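PDB 5Z6P: B-agarase from Agarivorans gilvus, which probably hydrolyses the beta-glycosidic linkages of agarose, as a glycoside hydrolase of family 50. Local coordinates for residues Ala565-Ala568 with Asp569-Lys572. Numbering follows the deposited sequence.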
loop_
_atom_site.group_PDB
_atom_site.type_symbol
_atom_site.label_atom_id
_atom_site.label_comp_id
_atom_site.label_asym_id
_atom_site.label_seq_id
_atom_site.Cartn_x
_atom_site.Cartn_y
_atom_site.Cartn_z
ATOM N N ALA A 565 19.895 -33.691 -22.245
ATOM C CA ALA A 565 20.279 -35.099 -22.367
ATOM C C ALA A 565 19.386 -36.067 -21.577
ATOM O O ALA A 565 19.252 -37.223 -21.945
ATOM C CB ALA A 565 21.735 -35.279 -21.934
ATOM N N SER A 566 18.786 -35.596 -20.491
ATOM C CA SER A 566 18.074 -36.479 -19.573
ATOM C C SER A 566 17.306 -35.663 -18.563
ATOM O O SER A 566 17.464 -34.448 -18.488
ATOM C CB SER A 566 19.048 -37.397 -18.825
ATOM O OG SER A 566 19.916 -36.623 -17.998
ATOM N N TRP A 567 16.505 -36.341 -17.758
ATOM C CA TRP A 567 15.783 -35.663 -16.700
ATOM C C TRP A 567 16.782 -35.130 -15.676
ATOM O O TRP A 567 16.589 -34.072 -15.116
ATOM C CB TRP A 567 14.749 -36.600 -16.074
ATOM C CG TRP A 567 13.599 -36.843 -17.020
ATOM C CD1 TRP A 567 13.258 -38.020 -17.600
ATOM C CD2 TRP A 567 12.674 -35.863 -17.520
ATOM N NE1 TRP A 567 12.171 -37.849 -18.419
ATOM C CE2 TRP A 567 11.789 -36.529 -18.391
ATOM C CE3 TRP A 567 12.493 -34.493 -17.299
ATOM C CZ2 TRP A 567 10.739 -35.877 -19.053
ATOM C CZ3 TRP A 567 11.446 -33.833 -17.960
ATOM C CH2 TRP A 567 10.586 -34.530 -18.825
ATOM N N ALA A 568 17.860 -35.875 -15.473
ATOM C CA ALA A 568 18.936 -35.475 -14.579
ATOM C C ALA A 568 19.563 -34.168 -15.073
ATOM O O ALA A 568 19.929 -33.320 -14.276
ATOM C CB ALA A 568 19.996 -36.592 -14.464
ATOM N N ASP A 569 19.636 -33.999 -16.390
ATOM C CA ASP A 569 20.185 -32.789 -16.994
ATOM C C ASP A 569 19.279 -31.588 -16.722
ATOM O O ASP A 569 19.752 -30.480 -16.449
ATOM C CB ASP A 569 20.390 -32.988 -18.503
ATOM C CG ASP A 569 21.400 -32.004 -19.103
ATOM O OD1 ASP A 569 22.076 -31.304 -18.334
ATOM O OD2 ASP A 569 21.524 -31.940 -20.345
ATOM N N LEU A 570 17.973 -31.811 -16.787
ATOM C CA LEU A 570 17.010 -30.788 -16.396
ATOM C C LEU A 570 17.184 -30.429 -14.941
ATOM O O LEU A 570 17.242 -29.269 -14.578
ATOM C CB LEU A 570 15.584 -31.273 -16.610
ATOM C CG LEU A 570 14.495 -30.294 -16.168
ATOM C CD1 LEU A 570 14.630 -29.002 -16.900
ATOM C CD2 LEU A 570 13.114 -30.889 -16.406
ATOM N N ALA A 571 17.215 -31.469 -14.120
ATOM C CA ALA A 571 17.279 -31.342 -12.688
ATOM C C ALA A 571 18.481 -30.512 -12.218
ATOM O O ALA A 571 18.380 -29.800 -11.235
ATOM C CB ALA A 571 17.312 -32.725 -12.053
ATOM N N LYS A 572 19.611 -30.641 -12.917
ATOM C CA LYS A 572 20.849 -29.929 -12.586
ATOM C C LYS A 572 20.717 -28.410 -12.759
ATOM O O LYS A 572 21.354 -27.635 -12.054
ATOM C CB LYS A 572 22.007 -30.460 -13.449
ATOM C CG LYS A 572 23.245 -29.571 -13.501
ATOM C CD LYS A 572 24.525 -30.390 -13.713
ATOM C CE LYS A 572 25.727 -29.837 -12.921
ATOM N NZ LYS A 572 25.380 -29.157 -11.631
#
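The side chain of S566, at the N-cap of helix 567-572, and the amide of D569 meet in the first turn. OG of S566 accepts from N of D569 at 3.1 Å, supplying a first-turn amide with the acceptor that the missing preceding turn cannot give. A chi1 of 64° turns OG toward the N-H of D569; the bond is bent, at 143°. Serine suits the place because its acceptor sits one bond beyond CB. The same N of D569 makes a weak second bond to S566 O, whose main donor is L570 N at 3.2 Å. The side chain of D569 turns back to the residue before the cap: OD2 accepts from A565 N at 3.1 Å through its anti lone pair, nearly straight at 178°, so aspartate serves an amide ahead of the helix. Helical pairing follows, A571 N to W567 O and K572 N to A568 O. L570, buried against L546, offers the methyl CD2 to the indole edge of W567 at CZ3, 3.7 Å away in the ring plane; tryptophan combines a broad apolar ring with an NE1 that donates to T551 O. The carboxylate near the helix start should interact favourably with the helix dipole, so cap and charge together would stabilise this surface turn.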